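Local atomic coordinates of phosphoethanolamine N-methyltransferase 1 (Haemonchus contortus, PDB entry 4KRG), a protein that probably catalyses S-adenosylmethionine-dependent methylation of phosphoethanolamine, an early step of phosphocholine biosynthesis in nematodes. Residues A[209-214]-A[234-239]; A[198-203]-A[242-247]. One frame throughout, in Å; residues are numbered along the deposited sequence.

Contact 1 of 2, residues A[209-214]-A[234-239]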
ATOM      1  N   TRP A 209     -21.789   4.347   4.139  1.00 26.05           N
ATOM      2  CA  TRP A 209     -20.740   4.039   3.183  1.00 22.82           C
ATOM      3  C   TRP A 209     -19.458   3.613   3.871  1.00 23.39           C
ATOM      4  O   TRP A 209     -19.213   3.963   5.021  1.00 26.75           O
ATOM      5  CB  TRP A 209     -20.481   5.242   2.283  1.00 22.10           C
ATOM      6  CG  TRP A 209     -21.709   5.653   1.550  1.00 26.01           C
ATOM      7  CD1 TRP A 209     -22.619   6.589   1.934  1.00 27.82           C
ATOM      8  CD2 TRP A 209     -22.168   5.109   0.318  1.00 27.50           C
ATOM      9  NE1 TRP A 209     -23.624   6.673   1.002  1.00 29.74           N
ATOM     10  CE2 TRP A 209     -23.373   5.778  -0.005  1.00 29.09           C
ATOM     11  CE3 TRP A 209     -21.690   4.139  -0.562  1.00 28.08           C
ATOM     12  CZ2 TRP A 209     -24.093   5.494  -1.161  1.00 31.05           C
ATOM     13  CZ3 TRP A 209     -22.401   3.859  -1.704  1.00 29.64           C
ATOM     14  CH2 TRP A 209     -23.592   4.533  -1.996  1.00 31.24           C
ATOM     15  N   LYS A 210     -18.654   2.835   3.159  1.00 23.65           N
ATOM     16  CA  LYS A 210     -17.320   2.496   3.614  1.00 22.09           C
ATOM     17  C   LYS A 210     -16.375   2.559   2.433  1.00 21.71           C
ATOM     18  O   LYS A 210     -16.804   2.658   1.283  1.00 21.39           O
ATOM     19  CB  LYS A 210     -17.279   1.109   4.255  1.00 22.57           C
ATOM     20  CG  LYS A 210     -17.608  -0.039   3.321  1.00 22.78           C
ATOM     21  CD  LYS A 210     -17.621  -1.344   4.106  1.00 26.17           C
ATOM     22  CE  LYS A 210     -18.158  -2.488   3.272  1.00 25.09           C
ATOM     23  NZ  LYS A 210     -18.172  -3.748   4.057  1.00 26.64           N
ATOM     24  N   PHE A 211     -15.086   2.510   2.730  1.00 21.24           N
ATOM     25  CA  PHE A 211     -14.060   2.511   1.711  1.00 20.92           C
ATOM     26  C   PHE A 211     -13.589   1.087   1.471  1.00 22.92           C
ATOM     27  O   PHE A 211     -13.357   0.342   2.421  1.00 24.75           O
ATOM     28  CB  PHE A 211     -12.895   3.376   2.179  1.00 20.48           C
ATOM     29  CG  PHE A 211     -13.078   4.848   1.904  1.00 20.05           C
ATOM     30  CD1 PHE A 211     -13.589   5.284   0.691  1.00 22.02           C
ATOM     31  CD2 PHE A 211     -12.738   5.790   2.859  1.00 19.84           C
ATOM     32  CE1 PHE A 211     -13.750   6.634   0.432  1.00 22.90           C
ATOM     33  CE2 PHE A 211     -12.893   7.139   2.608  1.00 19.92           C
ATOM     34  CZ  PHE A 211     -13.401   7.564   1.397  1.00 21.87           C
ATOM     35  N   ASP A 212     -13.473   0.705   0.204  1.00 21.18           N
ATOM     36  CA  ASP A 212     -12.856  -0.560  -0.163  1.00 21.22           C
ATOM     37  C   ASP A 212     -11.455  -0.248  -0.677  1.00 20.32           C
ATOM     38  O   ASP A 212     -11.296   0.180  -1.830  1.00 17.23           O
ATOM     39  CB  ASP A 212     -13.686  -1.274  -1.234  1.00 23.12           C
ATOM     40  CG  ASP A 212     -13.040  -2.561  -1.723  1.00 28.23           C
ATOM     41  OD1 ASP A 212     -12.147  -3.093  -1.035  1.00 29.91           O
ATOM     42  OD2 ASP A 212     -13.433  -3.054  -2.800  1.00 31.66           O
ATOM     43  N   VAL A 213     -10.447  -0.428   0.183  1.00 18.61           N
ATOM     44  CA  VAL A 213      -9.067  -0.163  -0.199  1.00 16.49           C
ATOM     45  C   VAL A 213      -8.586  -1.270  -1.120  1.00 14.92           C
ATOM     46  O   VAL A 213      -8.328  -2.388  -0.678  1.00 17.65           O
ATOM     47  CB  VAL A 213      -8.138  -0.059   1.007  1.00 16.13           C
ATOM     48  CG1 VAL A 213      -6.766   0.383   0.559  1.00 17.32           C
ATOM     49  CG2 VAL A 213      -8.688   0.931   2.000  1.00 18.68           C
ATOM     50  N   GLN A 214      -8.463  -0.952  -2.402  1.00 15.14           N
ATOM     51  CA  GLN A 214      -8.231  -1.974  -3.405  1.00 15.99           C
ATOM     52  C   GLN A 214      -6.819  -2.556  -3.344  1.00 17.35           C
ATOM     53  O   GLN A 214      -6.606  -3.724  -3.669  1.00 16.67           O
ATOM     54  CB  GLN A 214      -8.546  -1.430  -4.796  1.00 16.01           C
ATOM     55  CG  GLN A 214     -10.006  -1.016  -4.948  1.00 20.28           C
ATOM     56  CD  GLN A 214     -10.596  -1.401  -6.294  1.00 22.21           C
ATOM     57  OE1 GLN A 214      -9.898  -1.422  -7.307  1.00 25.99           O
ATOM     58  NE2 GLN A 214     -11.886  -1.701  -6.308  1.00 25.00           N
ATOM     59  N   TRP A 234      -2.535   4.155  -2.703  1.00 14.66           N
ATOM     60  CA  TRP A 234      -3.721   3.329  -2.540  1.00 12.10           C
ATOM     61  C   TRP A 234      -4.813   3.830  -3.458  1.00 13.38           C
ATOM     62  O   TRP A 234      -5.003   5.035  -3.596  1.00 13.09           O
ATOM     63  CB  TRP A 234      -4.248   3.428  -1.103  1.00 13.78           C
ATOM     64  CG  TRP A 234      -3.222   3.207  -0.042  1.00 13.45           C
ATOM     65  CD1 TRP A 234      -2.867   2.016   0.519  1.00 14.37           C
ATOM     66  CD2 TRP A 234      -2.423   4.211   0.592  1.00 15.78           C
ATOM     67  NE1 TRP A 234      -1.892   2.215   1.457  1.00 13.80           N
ATOM     68  CE2 TRP A 234      -1.599   3.547   1.524  1.00 16.49           C
ATOM     69  CE3 TRP A 234      -2.311   5.596   0.458  1.00 16.41           C
ATOM     70  CZ2 TRP A 234      -0.679   4.234   2.318  1.00 18.81           C
ATOM     71  CZ3 TRP A 234      -1.394   6.272   1.246  1.00 16.12           C
ATOM     72  CH2 TRP A 234      -0.594   5.590   2.166  1.00 18.24           C
ATOM     73  N   LEU A 235      -5.534   2.905  -4.075  1.00 14.37           N
ATOM     74  CA  LEU A 235      -6.767   3.248  -4.771  1.00 12.88           C
ATOM     75  C   LEU A 235      -7.912   2.676  -3.951  1.00 12.84           C
ATOM     76  O   LEU A 235      -7.910   1.496  -3.596  1.00 13.41           O
ATOM     77  CB  LEU A 235      -6.788   2.676  -6.187  1.00 12.09           C
ATOM     78  CG  LEU A 235      -7.985   3.094  -7.045  1.00 14.22           C
ATOM     79  CD1 LEU A 235      -8.016   4.597  -7.224  1.00 14.31           C
ATOM     80  CD2 LEU A 235      -7.916   2.405  -8.399  1.00 16.82           C
ATOM     81  N   THR A 236      -8.883   3.525  -3.653  1.00 15.16           N
ATOM     82  CA  THR A 236      -9.924   3.217  -2.686  1.00 13.48           C
ATOM     83  C   THR A 236     -11.302   3.582  -3.243  1.00 16.49           C
ATOM     84  O   THR A 236     -11.491   4.666  -3.798  1.00 15.03           O
ATOM     85  CB  THR A 236      -9.647   3.976  -1.383  1.00 16.16           C
ATOM     86  OG1 THR A 236      -8.387   3.549  -0.854  1.00 20.15           O
ATOM     87  CG2 THR A 236     -10.715   3.708  -0.373  1.00 17.56           C
ATOM     88  N   LYS A 237     -12.259   2.673  -3.090  1.00 16.95           N
ATOM     89  CA  LYS A 237     -13.573   2.813  -3.703  1.00 18.33           C
ATOM     90  C   LYS A 237     -14.663   3.043  -2.653  1.00 19.43           C
ATOM     91  O   LYS A 237     -14.662   2.398  -1.604  1.00 21.86           O
ATOM     92  CB  LYS A 237     -13.893   1.555  -4.518  1.00 18.50           C
ATOM     93  CG  LYS A 237     -15.077   1.699  -5.458  1.00 22.34           C
ATOM     94  CD  LYS A 237     -15.365   0.396  -6.192  1.00 24.05           C
ATOM     95  CE  LYS A 237     -16.507   0.559  -7.177  1.00 25.49           C
ATOM     96  NZ  LYS A 237     -16.828  -0.740  -7.826  1.00 28.19           N
ATOM     97  N   LYS A 238     -15.590   3.956  -2.942  1.00 18.70           N
ATOM     98  CA  LYS A 238     -16.735   4.220  -2.070  1.00 18.64           C
ATOM     99  C   LYS A 238     -17.830   3.198  -2.345  1.00 17.69           C
ATOM    100  O   LYS A 238     -18.381   3.149  -3.442  1.00 21.87           O
ATOM    101  CB  LYS A 238     -17.273   5.634  -2.303  1.00 19.93           C
ATOM    102  CG  LYS A 238     -18.604   5.926  -1.643  1.00 20.60           C
ATOM    103  CD  LYS A 238     -19.059   7.339  -1.958  1.00 19.41           C
ATOM    104  CE  LYS A 238     -20.447   7.619  -1.412  1.00 19.80           C
ATOM    105  NZ  LYS A 238     -20.827   9.041  -1.644  1.00 20.03           N
ATOM    106  N   VAL A 239     -18.133   2.375  -1.347  1.00 19.29           N
ATOM    107  CA  VAL A 239     -19.080   1.279  -1.509  1.00 22.12           C
ATOM    108  C   VAL A 239     -20.051   1.234  -0.328  1.00 22.49           C
ATOM    109  O   VAL A 239     -19.754   1.755   0.741  1.00 23.97           O
ATOM    110  CB  VAL A 239     -18.347  -0.077  -1.630  1.00 22.66           C
ATOM    111  CG1 VAL A 239     -17.437  -0.093  -2.850  1.00 22.01           C
ATOM    112  CG2 VAL A 239     -17.553  -0.351  -0.374  1.00 23.32           C
TER
HETATM  113  O   HOH W   1     -14.139  -2.176  -8.583  1.00 31.28           O
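Five backbone hydrogen bonds tie residues 209-214 to the antiparallel residues 234-239. Lys210 with Val239 and Asp212 with Lys237 are the hydrogen-bonded pairs, each closed by two bonds. Lys210 N meets Val239 O at 2.9 Å, almost along the C=O axis, whereas Lys237 N approaches Asp212 O from above the carbonyl plane, not along a lone pair. Gln214 N adds a bond to Leu235 O.

The cation-pi contact lies at the end of the pairing. Lys238, fully extended, runs over one face of the Trp209 indole: CE sits 3.5 Å from Trp209 CD2, and NZ stands 4.5 Å from the centroid of the five-membered ring. NZ is also hydrogen-bonded to Leu150 O and Met147 O, while Asp203 accepts from Trp209 NE1.

Apolar packing occupies the face carrying Phe211, Val213, Thr236 and Lys238. Thr236 CG2 presses against Phe211 CB at 3.4 Å, and helices 136-149 and 189-198 cover this side. On the other face one water bridges Gln214 NE2 and Lys237 NZ.

The pair corresponds to the last two strands of the class I methyltransferase fold: strand 231-240 runs antiparallel between strands 154-161 and 208-218, as strand 7 does between strands 5 and 6.

Contact 2 of 2, residues A[198-203]-A[242-247]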
ATOM      1  N   ALA A 198     -11.578   1.754   8.234  1.00 23.84           N
ATOM      2  CA  ALA A 198     -12.403   1.999   9.417  1.00 24.97           C
ATOM      3  C   ALA A 198     -13.609   2.884   9.126  1.00 24.83           C
ATOM      4  O   ALA A 198     -14.679   2.682   9.698  1.00 30.05           O
ATOM      5  CB  ALA A 198     -11.568   2.611  10.533  1.00 23.93           C
ATOM      6  N   ILE A 199     -13.423   3.872   8.255  1.00 20.62           N
ATOM      7  CA  ILE A 199     -14.434   4.902   8.018  1.00 20.31           C
ATOM      8  C   ILE A 199     -15.813   4.339   7.663  1.00 21.78           C
ATOM      9  O   ILE A 199     -15.947   3.460   6.807  1.00 24.27           O
ATOM     10  CB  ILE A 199     -13.969   5.909   6.931  1.00 22.89           C
ATOM     11  CG1 ILE A 199     -12.907   6.847   7.501  1.00 21.57           C
ATOM     12  CG2 ILE A 199     -15.137   6.735   6.402  1.00 22.52           C
ATOM     13  CD1 ILE A 199     -12.229   7.715   6.459  1.00 22.15           C
ATOM     14  N   ARG A 200     -16.828   4.844   8.357  1.00 24.16           N
ATOM     15  CA  ARG A 200     -18.222   4.581   8.036  1.00 23.80           C
ATOM     16  C   ARG A 200     -18.925   5.925   8.020  1.00 27.35           C
ATOM     17  O   ARG A 200     -18.994   6.600   9.044  1.00 30.54           O
ATOM     18  CB  ARG A 200     -18.860   3.684   9.095  1.00 24.53           C
ATOM     19  CG  ARG A 200     -18.250   2.303   9.205  1.00 25.44           C
ATOM     20  CD  ARG A 200     -18.431   1.528   7.925  1.00 25.97           C
ATOM     21  NE  ARG A 200     -17.885   0.182   8.028  1.00 28.91           N
ATOM     22  CZ  ARG A 200     -16.607  -0.121   7.843  1.00 27.17           C
ATOM     23  NH1 ARG A 200     -15.729   0.827   7.544  1.00 24.68           N
ATOM     24  NH2 ARG A 200     -16.209  -1.377   7.960  1.00 32.11           N
ATOM     25  N   TYR A 201     -19.445   6.311   6.861  1.00 27.45           N
ATOM     26  CA  TYR A 201     -20.076   7.618   6.696  1.00 26.91           C
ATOM     27  C   TYR A 201     -21.547   7.500   6.319  1.00 26.52           C
ATOM     28  O   TYR A 201     -21.890   6.809   5.357  1.00 26.59           O
ATOM     29  CB  TYR A 201     -19.336   8.406   5.616  1.00 26.66           C
ATOM     30  CG  TYR A 201     -19.986   9.712   5.209  1.00 29.22           C
ATOM     31  CD1 TYR A 201     -19.746  10.876   5.920  1.00 28.01           C
ATOM     32  CD2 TYR A 201     -20.827   9.786   4.096  1.00 30.31           C
ATOM     33  CE1 TYR A 201     -20.333  12.073   5.545  1.00 30.57           C
ATOM     34  CE2 TYR A 201     -21.416  10.981   3.716  1.00 29.51           C
ATOM     35  CZ  TYR A 201     -21.166  12.117   4.444  1.00 29.16           C
ATOM     36  OH  TYR A 201     -21.747  13.305   4.073  1.00 30.78           O
ATOM     37  N   ARG A 202     -22.411   8.179   7.071  1.00 28.31           N
ATOM     38  CA  ARG A 202     -23.819   8.271   6.708  1.00 31.19           C
ATOM     39  C   ARG A 202     -24.068   9.570   5.959  1.00 30.98           C
ATOM     40  O   ARG A 202     -23.806  10.656   6.482  1.00 30.92           O
ATOM     41  CB  ARG A 202     -24.721   8.218   7.941  1.00 37.38           C
ATOM     42  CG  ARG A 202     -26.204   8.123   7.597  1.00 44.16           C
ATOM     43  CD  ARG A 202     -27.102   7.997   8.832  1.00 52.38           C
ATOM     44  NE  ARG A 202     -27.093   6.655   9.417  1.00 57.67           N
ATOM     45  CZ  ARG A 202     -27.901   5.662   9.049  1.00 59.56           C
ATOM     46  NH1 ARG A 202     -28.793   5.850   8.088  1.00 61.86           N
ATOM     47  NH2 ARG A 202     -27.818   4.478   9.641  1.00 57.43           N
ATOM     48  N   ASP A 203     -24.577   9.464   4.736  1.00 28.88           N
ATOM     49  CA  ASP A 203     -24.810  10.657   3.933  1.00 28.11           C
ATOM     50  C   ASP A 203     -26.118  11.369   4.311  1.00 30.93           C
ATOM     51  O   ASP A 203     -26.807  10.959   5.246  1.00 31.69           O
ATOM     52  CB  ASP A 203     -24.672  10.371   2.420  1.00 26.81           C
ATOM     53  CG  ASP A 203     -25.791   9.498   1.853  1.00 29.71           C
ATOM     54  OD1 ASP A 203     -26.883   9.414   2.447  1.00 31.97           O
ATOM     55  OD2 ASP A 203     -25.582   8.909   0.771  1.00 28.46           O
ATOM     56  N   VAL A 242     -24.005  -1.596   4.353  1.00 40.62           N
ATOM     57  CA  VAL A 242     -25.340  -1.872   4.889  1.00 44.91           C
ATOM     58  C   VAL A 242     -25.285  -2.358   6.339  1.00 44.43           C
ATOM     59  O   VAL A 242     -24.550  -3.289   6.663  1.00 44.94           O
ATOM     60  CB  VAL A 242     -26.088  -2.927   4.037  1.00 47.72           C
ATOM     61  CG1 VAL A 242     -27.446  -3.244   4.645  1.00 49.51           C
ATOM     62  CG2 VAL A 242     -26.245  -2.448   2.599  1.00 48.37           C
ATOM     63  N   GLY A 243     -26.059  -1.715   7.208  1.00 43.66           N
ATOM     64  CA  GLY A 243     -26.176  -2.156   8.584  1.00 41.40           C
ATOM     65  C   GLY A 243     -25.052  -1.719   9.503  1.00 42.05           C
ATOM     66  O   GLY A 243     -25.093  -1.994  10.701  1.00 47.34           O
ATOM     67  N   ASP A 244     -24.046  -1.043   8.960  1.00 38.34           N
ATOM     68  CA  ASP A 244     -22.931  -0.592   9.779  1.00 35.78           C
ATOM     69  C   ASP A 244     -23.309   0.669  10.545  1.00 38.72           C
ATOM     70  O   ASP A 244     -24.341   1.279  10.262  1.00 39.74           O
ATOM     71  CB  ASP A 244     -21.695  -0.355   8.912  1.00 35.08           C
ATOM     72  CG  ASP A 244     -21.102  -1.647   8.376  1.00 35.20           C
ATOM     73  OD1 ASP A 244     -21.769  -2.701   8.477  1.00 39.24           O
ATOM     74  OD2 ASP A 244     -19.970  -1.609   7.850  1.00 31.67           O
ATOM     75  N   GLU A 245     -22.484   1.049  11.518  1.00 39.63           N
ATOM     76  CA  GLU A 245     -22.720   2.264  12.300  1.00 39.07           C
ATOM     77  C   GLU A 245     -21.638   3.313  12.037  1.00 32.80           C
ATOM     78  O   GLU A 245     -20.476   2.969  11.814  1.00 30.74           O
ATOM     79  CB  GLU A 245     -22.785   1.943  13.795  1.00 43.52           C
ATOM     80  CG  GLU A 245     -21.504   1.345  14.365  1.00 46.00           C
ATOM     81  CD  GLU A 245     -21.478   1.354  15.886  1.00 50.33           C
ATOM     82  OE1 GLU A 245     -22.561   1.426  16.502  1.00 53.91           O
ATOM     83  OE2 GLU A 245     -20.375   1.295  16.467  1.00 51.03           O
ATOM     84  N   GLU A 246     -22.022   4.589  12.069  1.00 33.18           N
ATOM     85  CA  GLU A 246     -21.101   5.679  11.744  1.00 33.28           C
ATOM     86  C   GLU A 246     -19.880   5.676  12.641  1.00 34.26           C
ATOM     87  O   GLU A 246     -19.942   5.256  13.795  1.00 36.98           O
ATOM     88  CB  GLU A 246     -21.794   7.036  11.868  1.00 33.61           C
ATOM     89  CG  GLU A 246     -22.901   7.265  10.873  1.00 35.60           C
ATOM     90  CD  GLU A 246     -23.632   8.567  11.106  1.00 37.03           C
ATOM     91  OE1 GLU A 246     -24.840   8.518  11.430  1.00 39.12           O
ATOM     92  OE2 GLU A 246     -23.003   9.637  10.962  1.00 35.60           O
ATOM     93  N   THR A 247     -18.765   6.142  12.099  1.00 32.17           N
ATOM     94  CA  THR A 247     -17.578   6.351  12.901  1.00 31.38           C
ATOM     95  C   THR A 247     -17.370   7.843  12.979  1.00 31.69           C
ATOM     96  O   THR A 247     -17.180   8.495  11.956  1.00 29.30           O
ATOM     97  CB  THR A 247     -16.339   5.702  12.276  1.00 27.08           C
ATOM     98  OG1 THR A 247     -16.305   5.998  10.875  1.00 27.52           O
ATOM     99  CG2 THR A 247     -16.375   4.200  12.469  1.00 28.20           C
TER
HETATM  100  O   HOH W   2     -21.026  10.231   9.327  1.00 34.51           O
HETATM  101  O   HOH W   3     -26.176   6.050  12.246  1.00 47.03           O
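In Arg200, CG stands anti to the carbonyl carbon (chi1 -63°) and the chain bends at chi2 (-63°), which turns the guanidinium toward the backbone of the preceding residues. Thr247, by contrast, holds OG1 in the crowded position between its backbone N and carbonyl carbon (chi1 45°), aimed at the strand.

The hydroxyl oxygen of Thr247 therefore accepts from Arg200 N at 2.8 Å. Thr247 N in turn donates to Arg200 O at 3.1 Å, in the carbonyl plane and on a lone pair, so both backbone polar groups of Arg200 are held by one residue. CG2 of the same threonine lies against Ala198 O.

Asp244 meets the guanidinium at its edge. Its OD2 accepts a hydrogen bond from Arg200 NE at 2.8 Å through its anti lone pair, in a salt bridge with the two planes nearly coplanar. Elsewhere on the group, NH1 donates to Ile199 O at 2.7 Å from well above that carbonyl's plane, and also bonds to Arg197 O near the end of helix 189-198. These bonds fix the rotation of the guanidinium, and the carbonyls may reinforce its positive charge.

The contact joins the short edge strand 200-202, which follows that helix, to the loop leading from strand 231-240 into helix 249-271; Leu252 of the latter helix packs on Ala198, Ile199 and Thr247.

Glu246 crosses Arg202 at about a right angle, its CD 3.4 Å from Arg202 CB. The ion pair here is looser, with Glu246 OE1 3.5 Å from Arg202 NE, and one water links the same two atoms. A second water donates to Glu246 OE2 at 2.6 Å and is only weakly bound by Arg202 N.

How the contacts relate
Strand 208-218 is the common element: it pairs with strand 231-240 in contact 1 and with strand 200-202, which carries part of contact 2. The two centres are 13 Å apart, and the join is direct, since Trp209 N lies 2.7 Å from Tyr201 O, a probable hydrogen bond; the indole bond to Asp203 adds a second tie. Lys210 CB also packs against Arg200 NH1 at 3.6 Å. Contact 1 is partly buried, whereas contact 2 lies at the surface, beyond the Trp209 end of the strand pair. At the other end, the Trp234 side chain stays about 12 Å from the bound phosphoethanolamine, and no residue of contact 1 lines that pocket.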